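Local coordinates for protein heavy metal cation tricomponent efflux pump ZneA(CzcA-like) (Cupriavidus metallidurans, PDB 4K0J) that works as a Zn(II)/proton antiporter of the inner membrane and probably exports heavy-metal cations as the RND pump of a three-component efflux system, at residues C[15-20]-C[480-485]; C[21-26]-C[370-375]; C[32-37]-C[382-387]. One frame throughout, in Å; residues are numbered along the deposited sequence.

Contact 1 of 3, residues C[15-20]-C[480-485]; sequences IVALVF and LLLIPG
Phe20 has CG anti to its carbonyl carbon (chi1 -85°), and Leu482 has CG anti to its backbone N (chi1 -167°). These torsions set the two CG atoms, and beyond them the side chains overlap while running in opposing senses. The closest approach is Phe20 CD1 to Leu482 CD2 at 3.5 Å. The next ring atom, CE1, rests 3.9 Å from Leu482 CB, and CD1 and CE1 of the ring meet CB and CD2 of Leu482 obliquely. The other branch turns to the turn of helix before Phe20: Leu482 CD1 is 3.8 Å from Val16 CG2 and 4.0 Å from the CA of Ala17. The forked end of Leu482 is thus divided between the phenylalanine on one branch and the valine and alanine on the other. The second methyl of Val16 is used as well, with CG1 3.8 Å from Leu481 CD2, so this one valine touches two successive leucines with its two methyls.

In the fold, residues 15-20 belong to helix 13-31, predicted to be the first membrane-spanning helix of this RND pump, and residues 480-485 are the segment just past helix 463-479, which gives up helical geometry at Leu480. Val16, Ala17 and Phe20 share one face of their helix, and Val16 and Phe20 are one turn apart, joined by the backbone bond from Phe20 N to Val16 O. The leucines therefore pack against a ridge that spans a helical turn, entirely through carbon atoms. Phe20 also rests on Val478 of helix 463-479, and Leu481 on Cys9 of helix 6-10. On another side of helix 13-31, Leu18 packs on Val872 of the second subunit.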
loop_
_atom_site.group_PDB
_atom_site.type_symbol
_atom_site.label_atom_id
_atom_site.label_comp_id
_atom_site.label_asym_id
_atom_site.label_seq_id
_atom_site.Cartn_x
_atom_site.Cartn_y
_atom_site.Cartn_z
ATOM N N ILE C 15 28.979 22.422 29.922
ATOM C CA ILE C 15 28.600 21.756 28.680
ATOM C C ILE C 15 27.304 20.959 28.823
ATOM O O ILE C 15 26.401 21.090 27.995
ATOM C CB ILE C 15 29.714 20.827 28.169
ATOM C CG1 ILE C 15 31.033 21.593 28.047
ATOM C CG2 ILE C 15 29.320 20.200 26.838
ATOM C CD1 ILE C 15 32.203 20.741 27.594
ATOM N N VAL C 16 27.215 20.138 29.867
ATOM C CA VAL C 16 25.994 19.372 30.105
ATOM C C VAL C 16 24.819 20.309 30.375
ATOM O O VAL C 16 23.687 20.012 30.001
ATOM C CB VAL C 16 26.138 18.312 31.237
ATOM C CG1 VAL C 16 27.279 17.353 30.931
ATOM C CG2 VAL C 16 26.333 18.967 32.595
ATOM N N ALA C 17 25.097 21.453 30.997
ATOM C CA ALA C 17 24.063 22.449 31.250
ATOM C C ALA C 17 23.554 23.040 29.941
ATOM O O ALA C 17 22.343 23.179 29.740
ATOM C CB ALA C 17 24.588 23.544 32.156
ATOM N N LEU C 18 24.478 23.378 29.048
ATOM C CA LEU C 18 24.102 23.970 27.768
ATOM C C LEU C 18 23.337 22.981 26.889
ATOM O O LEU C 18 22.307 23.329 26.306
ATOM C CB LEU C 18 25.326 24.512 27.030
ATOM C CG LEU C 18 25.004 25.522 25.925
ATOM C CD1 LEU C 18 24.175 26.668 26.484
ATOM C CD2 LEU C 18 26.271 26.053 25.275
ATOM N N VAL C 19 23.830 21.748 26.801
ATOM C CA VAL C 19 23.154 20.734 25.998
ATOM C C VAL C 19 21.793 20.372 26.593
ATOM O O VAL C 19 20.851 20.083 25.857
ATOM C CB VAL C 19 24.016 19.462 25.785
ATOM C CG1 VAL C 19 24.233 18.722 27.090
ATOM C CG2 VAL C 19 23.366 18.542 24.760
ATOM N N PHE C 20 21.683 20.405 27.918
ATOM C CA PHE C 20 20.400 20.147 28.561
ATOM C C PHE C 20 19.441 21.301 28.292
ATOM O O PHE C 20 18.228 21.109 28.221
ATOM C CB PHE C 20 20.564 19.904 30.061
ATOM C CG PHE C 20 20.910 18.480 30.413
ATOM C CD1 PHE C 20 20.365 17.878 31.536
ATOM C CD2 PHE C 20 21.768 17.738 29.615
ATOM C CE1 PHE C 20 20.678 16.569 31.865
ATOM C CE2 PHE C 20 22.086 16.430 29.938
ATOM C CZ PHE C 20 21.539 15.844 31.064
ATOM N N LEU C 480 22.229 11.530 37.806
ATOM C CA LEU C 480 23.635 11.161 37.874
ATOM C C LEU C 480 24.422 11.880 36.782
ATOM O O LEU C 480 25.234 11.268 36.085
ATOM C CB LEU C 480 23.789 9.646 37.734
ATOM C CG LEU C 480 22.840 8.794 38.582
ATOM C CD1 LEU C 480 23.125 7.314 38.388
ATOM C CD2 LEU C 480 22.928 9.169 40.051
ATOM N N LEU C 481 24.173 13.180 36.639
ATOM C CA LEU C 481 24.836 13.976 35.612
ATOM C C LEU C 481 24.739 15.478 35.868
ATOM O O LEU C 481 25.743 16.137 36.129
ATOM C CB LEU C 481 24.272 13.638 34.233
ATOM C CG LEU C 481 25.248 12.997 33.246
ATOM C CD1 LEU C 481 24.513 12.097 32.275
ATOM C CD2 LEU C 481 26.008 14.073 32.492
ATOM N N LEU C 482 23.528 16.017 35.787
ATOM C CA LEU C 482 23.324 17.451 35.970
ATOM C C LEU C 482 23.225 17.810 37.449
ATOM O O LEU C 482 23.529 18.933 37.850
ATOM C CB LEU C 482 22.063 17.912 35.237
ATOM C CG LEU C 482 21.910 19.426 35.103
ATOM C CD1 LEU C 482 23.034 19.989 34.255
ATOM C CD2 LEU C 482 20.561 19.775 34.509
ATOM N N ILE C 483 22.797 16.844 38.253
ATOM C CA ILE C 483 22.657 17.044 39.695
ATOM C C ILE C 483 23.991 17.111 40.464
ATOM O O ILE C 483 24.148 17.968 41.336
ATOM C CB ILE C 483 21.699 16.000 40.325
ATOM C CG1 ILE C 483 20.362 15.996 39.582
ATOM C CG2 ILE C 483 21.491 16.277 41.805
ATOM C CD1 ILE C 483 19.692 17.351 39.521
ATOM N N PRO C 484 24.955 16.214 40.158
ATOM C CA PRO C 484 26.260 16.373 40.812
ATOM C C PRO C 484 26.903 17.731 40.534
ATOM O O PRO C 484 27.625 18.253 41.384
ATOM C CB PRO C 484 27.097 15.260 40.182
ATOM C CG PRO C 484 26.115 14.211 39.861
ATOM C CD PRO C 484 24.884 14.946 39.409
ATOM N N GLY C 485 26.636 18.296 39.361
ATOM C CA GLY C 485 27.131 19.620 39.030
ATOM C C GLY C 485 26.577 20.681 39.962
ATOM O O GLY C 485 27.162 21.751 40.112
#

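Contact 2 of 3, residues C[21-26]-C[370-375]; sequences AMVALY and LLMAFI
Val23, Ala24 and Tyr26 pack on Leu371, Met372 and Ile375 in a crossed helix-to-helix contact within the membrane domain, between helix 13-31 and helix 365-379, both in predicted transmembrane spans. Over these short segments the axes come to 8.2 Å of each other and cross at 60°, and the segments touch at three pairs.

At one end, Ala24 and Leu371 mark where the backbones are closest, with 5.8 Å between Ala24 CA and Leu371 CA. CD1 of Leu371 lies against the backbone at this point, 3.4 Å from Ala24 O and 4.1 Å from Ala24 CB. Between this pair and the third, Val23 CG1, anti to its backbone N (chi1 -177°), comes slantwise to CG and SD of Met372, 3.8 Å from CG and a little farther from SD. The methionine chain is extended to SD and bends at chi3, which turns CE away from the valine.

Farther along both helices, Ile375 points CD1 at the ring of Tyr26. CG1 of Ile375 is anti to the backbone N (chi1 165°), and chi2 is extended as well, which carries CD1 outward. It comes obliquely to the CD2-CE2 side of the ring, 3.8 Å from CD2; the two side chains cross at about a right angle. Met372 has a further neighbour in Val478 of helix 463-479, while Met22 of helix 13-31 packs on Val872 of the second subunit.

Every side-chain pair in the contact is apolar, and the peptide bonding stays within each helix, as from Phe374 N to Leu370 O. The helices are therefore held together by apolar side chains, with one methyl resting on a carbonyl oxygen, which has little directional demand and is consistent with a contact inside the predicted membrane domain.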
loop_
_atom_site.group_PDB
_atom_site.type_symbol
_atom_site.label_atom_id
_atom_site.label_comp_id
_atom_site.label_asym_id
_atom_site.label_seq_id
_atom_site.Cartn_x
_atom_site.Cartn_y
_atom_site.Cartn_z
ATOM N N ALA C 21 19.990 22.499 28.134
ATOM C CA ALA C 21 19.183 23.631 27.702
ATOM C C ALA C 21 18.713 23.404 26.267
ATOM O O ALA C 21 17.600 23.787 25.896
ATOM C CB ALA C 21 19.973 24.925 27.811
ATOM N N MET C 22 19.562 22.770 25.463
ATOM C CA MET C 22 19.210 22.474 24.076
ATOM C C MET C 22 18.084 21.449 23.996
ATOM O O MET C 22 17.152 21.594 23.202
ATOM C CB MET C 22 20.430 21.982 23.293
ATOM C CG MET C 22 21.579 22.974 23.246
ATOM S SD MET C 22 21.048 24.640 22.804
ATOM C CE MET C 22 20.401 24.374 21.157
ATOM N N VAL C 23 18.174 20.415 24.824
ATOM C CA VAL C 23 17.127 19.409 24.901
ATOM C C VAL C 23 15.873 20.042 25.493
ATOM O O VAL C 23 14.759 19.597 25.229
ATOM C CB VAL C 23 17.564 18.202 25.753
ATOM C CG1 VAL C 23 16.484 17.134 25.773
ATOM C CG2 VAL C 23 18.852 17.624 25.211
ATOM N N ALA C 24 16.060 21.089 26.288
ATOM C CA ALA C 24 14.930 21.830 26.832
ATOM C C ALA C 24 14.174 22.539 25.709
ATOM O O ALA C 24 12.950 22.414 25.594
ATOM C CB ALA C 24 15.395 22.826 27.889
ATOM N N LEU C 25 14.906 23.274 24.878
ATOM C CA LEU C 25 14.296 23.977 23.753
ATOM C C LEU C 25 13.653 23.012 22.758
ATOM O O LEU C 25 12.514 23.219 22.332
ATOM C CB LEU C 25 15.319 24.870 23.044
ATOM C CG LEU C 25 15.849 26.072 23.832
ATOM C CD1 LEU C 25 16.786 26.908 22.983
ATOM C CD2 LEU C 25 14.701 26.920 24.348
ATOM N N TYR C 26 14.377 21.957 22.394
ATOM C CA TYR C 26 13.849 20.982 21.443
ATOM C C TYR C 26 12.725 20.167 22.060
ATOM O O TYR C 26 11.957 19.530 21.352
ATOM C CB TYR C 26 14.942 20.040 20.939
ATOM C CG TYR C 26 14.578 19.319 19.655
ATOM C CD1 TYR C 26 13.618 19.836 18.795
ATOM C CD2 TYR C 26 15.195 18.121 19.305
ATOM C CE1 TYR C 26 13.282 19.184 17.622
ATOM C CE2 TYR C 26 14.867 17.461 18.132
ATOM C CZ TYR C 26 13.909 17.998 17.296
ATOM O OH TYR C 26 13.572 17.348 16.129
ATOM N N LEU C 370 10.323 15.705 31.330
ATOM C CA LEU C 370 9.139 15.867 30.496
ATOM C C LEU C 370 9.507 16.361 29.098
ATOM O O LEU C 370 9.058 15.804 28.095
ATOM C CB LEU C 370 8.141 16.819 31.161
ATOM C CG LEU C 370 7.066 16.185 32.051
ATOM C CD1 LEU C 370 7.626 15.043 32.894
ATOM C CD2 LEU C 370 6.412 17.241 32.938
ATOM N N LEU C 371 10.336 17.399 29.037
ATOM C CA LEU C 371 10.834 17.897 27.761
ATOM C C LEU C 371 11.723 16.863 27.087
ATOM O O LEU C 371 11.808 16.798 25.859
ATOM C CB LEU C 371 11.613 19.193 27.967
ATOM C CG LEU C 371 10.730 20.339 28.452
ATOM C CD1 LEU C 371 11.521 21.628 28.585
ATOM C CD2 LEU C 371 9.558 20.512 27.500
ATOM N N MET C 372 12.378 16.046 27.904
ATOM C CA MET C 372 13.300 15.040 27.408
ATOM C C MET C 372 12.551 13.770 27.023
ATOM O O MET C 372 13.133 12.837 26.469
ATOM C CB MET C 372 14.347 14.741 28.476
ATOM C CG MET C 372 15.649 14.172 27.956
ATOM S SD MET C 372 17.006 14.645 29.041
ATOM C CE MET C 372 16.234 14.456 30.645
ATOM N N ALA C 373 11.256 13.740 27.320
ATOM C CA ALA C 373 10.415 12.604 26.960
ATOM C C ALA C 373 9.542 12.945 25.759
ATOM O O ALA C 373 9.174 12.066 24.980
ATOM C CB ALA C 373 9.559 12.179 28.139
ATOM N N PHE C 374 9.213 14.227 25.617
ATOM C CA PHE C 374 8.420 14.701 24.487
ATOM C C PHE C 374 9.140 14.430 23.174
ATOM O O PHE C 374 8.540 13.948 22.213
ATOM C CB PHE C 374 8.147 16.199 24.619
ATOM C CG PHE C 374 7.247 16.551 25.765
ATOM C CD1 PHE C 374 7.308 17.802 26.351
ATOM C CD2 PHE C 374 6.337 15.630 26.256
ATOM C CE1 PHE C 374 6.476 18.126 27.406
ATOM C CE2 PHE C 374 5.506 15.949 27.307
ATOM C CZ PHE C 374 5.575 17.196 27.883
ATOM N N ILE C 375 10.430 14.749 23.151
ATOM C CA ILE C 375 11.271 14.544 21.976
ATOM C C ILE C 375 11.236 13.091 21.494
ATOM O O ILE C 375 11.084 12.827 20.298
ATOM C CB ILE C 375 12.732 14.993 22.247
ATOM C CG1 ILE C 375 13.675 14.451 21.171
ATOM C CG2 ILE C 375 13.188 14.551 23.630
ATOM C CD1 ILE C 375 15.106 14.908 21.330
#

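Contact 3 of 3, residues C[32-37]-C[382-387]; sequences KQLPLE and IPANLL
Glu37 carries a carboxylate with Pro383 lying over one of its faces: Pro383 CB sits about 3.2 Å above the plane, nearer OE2 than OE1. Off the OE1 end, and above the plane on the same side, comes OD1 of Asn385, 3.3 Å from OE1. Two acceptors meet here, so this is not a hydrogen bond, and the carboxylate and amide planes are 65° apart. The amide's other end is held through ND2, which makes weak bonds to the carbonyls of Lys459 and Leu460.

Beneath these side chains the backbones run parallel as a two-stranded sheet. Ala384 N donates to Pro35 O at 3.1 Å, almost in line with the carbonyl, and Leu386 N donates to Glu37 O at 3.1 Å, from 22° off the carbonyl plane. Asn385 CA adds a CA-H...O contact to that same Glu37 O. Leu36 and Ala384 share one face of the sheet, Glu37 and Asn385 the other. Ahead of the strands, Pro35 CG packs 3.6 Å from Pro383 CA; from the strand, Leu36 CD2 reaches Leu386 CD2, at the start of the helix, at 3.8 Å.

The little sheet joins two chain segments as they leave membrane helices: strand 36-37 follows helix 13-31, and strand 384-385 follows helix 365-379 and runs straight into helix 386-389, with Asn385 at the N-cap position, though its side chain makes no capping bond. Leu34 leans on Met377 and His378 of helix 365-379, and Leu386 on Thr330, Val331 and Val334 of helix 323-353.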
loop_
_atom_site.group_PDB
_atom_site.type_symbol
_atom_site.label_atom_id
_atom_site.label_comp_id
_atom_site.label_asym_id
_atom_site.label_seq_id
_atom_site.Cartn_x
_atom_site.Cartn_y
_atom_site.Cartn_z
ATOM N N LYS C 32 5.259 21.255 21.218
ATOM C CA LYS C 32 4.502 22.126 20.318
ATOM C C LYS C 32 4.183 21.458 18.976
ATOM O O LYS C 32 3.449 22.011 18.155
ATOM C CB LYS C 32 5.227 23.459 20.099
ATOM C CG LYS C 32 4.836 24.552 21.088
ATOM C CD LYS C 32 3.338 24.823 21.033
ATOM C CE LYS C 32 2.909 25.871 22.052
ATOM N NZ LYS C 32 1.434 26.103 22.017
ATOM N N GLN C 33 4.741 20.270 18.758
ATOM C CA GLN C 33 4.447 19.491 17.561
ATOM C C GLN C 33 3.989 18.082 17.934
ATOM O O GLN C 33 4.507 17.092 17.420
ATOM C CB GLN C 33 5.670 19.427 16.639
ATOM C CG GLN C 33 5.443 20.023 15.249
ATOM C CD GLN C 33 5.388 21.540 15.261
ATOM O OE1 GLN C 33 6.301 22.200 15.755
ATOM N NE2 GLN C 33 4.314 22.099 14.719
ATOM N N LEU C 34 3.017 18.002 18.834
ATOM C CA LEU C 34 2.507 16.719 19.297
ATOM C C LEU C 34 0.973 16.701 19.255
ATOM O O LEU C 34 0.327 17.669 19.666
ATOM C CB LEU C 34 3.019 16.429 20.711
ATOM C CG LEU C 34 3.727 15.087 20.922
ATOM C CD1 LEU C 34 4.804 14.873 19.870
ATOM C CD2 LEU C 34 4.322 15.002 22.319
ATOM N N PRO C 35 0.387 15.599 18.752
ATOM C CA PRO C 35 -1.067 15.502 18.578
ATOM C C PRO C 35 -1.823 15.372 19.895
ATOM O O PRO C 35 -1.461 14.568 20.752
ATOM C CB PRO C 35 -1.233 14.225 17.752
ATOM C CG PRO C 35 -0.045 13.398 18.103
ATOM C CD PRO C 35 1.080 14.372 18.319
ATOM N N LEU C 36 -2.876 16.167 20.045
ATOM C CA LEU C 36 -3.715 16.108 21.233
ATOM C C LEU C 36 -4.785 15.041 21.088
ATOM O O LEU C 36 -5.593 15.080 20.160
ATOM C CB LEU C 36 -4.377 17.459 21.492
ATOM C CG LEU C 36 -3.563 18.486 22.275
ATOM C CD1 LEU C 36 -4.319 19.801 22.345
ATOM C CD2 LEU C 36 -3.251 17.959 23.670
ATOM N N GLU C 37 -4.784 14.089 22.012
ATOM C CA GLU C 37 -5.806 13.059 22.044
ATOM C C GLU C 37 -6.427 12.976 23.434
ATOM O O GLU C 37 -5.783 12.544 24.384
ATOM C CB GLU C 37 -5.221 11.714 21.617
ATOM C CG GLU C 37 -4.682 11.722 20.200
ATOM C CD GLU C 37 -4.160 10.372 19.766
ATOM O OE1 GLU C 37 -4.409 9.381 20.484
ATOM O OE2 GLU C 37 -3.498 10.305 18.707
ATOM N N ILE C 382 4.649 9.192 18.912
ATOM C CA ILE C 382 3.702 8.844 19.965
ATOM C C ILE C 382 2.826 10.043 20.306
ATOM O O ILE C 382 3.327 11.156 20.471
ATOM C CB ILE C 382 4.440 8.344 21.225
ATOM C CG1 ILE C 382 5.223 7.077 20.891
ATOM C CG2 ILE C 382 3.469 8.076 22.373
ATOM C CD1 ILE C 382 6.254 6.721 21.917
ATOM N N PRO C 383 1.507 9.823 20.399
ATOM C CA PRO C 383 0.593 10.928 20.704
ATOM C C PRO C 383 0.709 11.383 22.152
ATOM O O PRO C 383 1.455 10.794 22.936
ATOM C CB PRO C 383 -0.786 10.309 20.467
ATOM C CG PRO C 383 -0.585 8.856 20.733
ATOM C CD PRO C 383 0.788 8.552 20.201
ATOM N N ALA C 384 -0.031 12.432 22.493
ATOM C CA ALA C 384 -0.082 12.923 23.860
ATOM C C ALA C 384 -1.457 12.659 24.467
ATOM O O ALA C 384 -2.264 13.575 24.626
ATOM C CB ALA C 384 0.245 14.400 23.899
ATOM N N ASN C 385 -1.722 11.395 24.786
ATOM C CA ASN C 385 -2.928 11.019 25.511
ATOM C C ASN C 385 -3.058 11.773 26.829
ATOM O O ASN C 385 -2.282 11.562 27.758
ATOM C CB ASN C 385 -2.932 9.517 25.794
ATOM C CG ASN C 385 -3.720 8.731 24.773
ATOM O OD1 ASN C 385 -4.171 9.271 23.761
ATOM N ND2 ASN C 385 -3.888 7.440 25.032
ATOM N N LEU C 386 -4.045 12.652 26.906
ATOM C CA LEU C 386 -4.281 13.405 28.122
ATOM C C LEU C 386 -4.814 12.498 29.223
ATOM O O LEU C 386 -4.532 12.715 30.397
ATOM C CB LEU C 386 -5.262 14.538 27.841
ATOM C CG LEU C 386 -4.846 15.438 26.677
ATOM C CD1 LEU C 386 -6.048 16.165 26.100
ATOM C CD2 LEU C 386 -3.776 16.429 27.115
ATOM N N LEU C 387 -5.580 11.479 28.838
ATOM C CA LEU C 387 -6.146 10.534 29.800
ATOM C C LEU C 387 -5.068 9.764 30.549
ATOM O O LEU C 387 -5.255 9.390 31.706
ATOM C CB LEU C 387 -7.080 9.540 29.108
ATOM C CG LEU C 387 -8.455 10.041 28.670
ATOM C CD1 LEU C 387 -9.345 8.878 28.244
ATOM C CD2 LEU C 387 -9.112 10.855 29.778
#

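The three contacts run from the far end of helix 13-31 toward the centre of the chain. Contacts 1 and 2 both use helix 13-31, on adjoining stretches of it, with centres about 13 Å apart, and both lie at the surface of the chain. Contact 3, about 15 Å beyond contact 2 between centres, takes up what follows the same two helices, 13-31 and 365-379, and is partly buried. In contact 1 the helix meets a loop, in contact 2 another helix, and in both the touch is apolar. Contact 3 alone has hydrogen bonds across it and brings a carboxylate and an amide together. Along the sequence contacts 2 and 3 alternate, tying the same pair of neighbouring chain regions together twice.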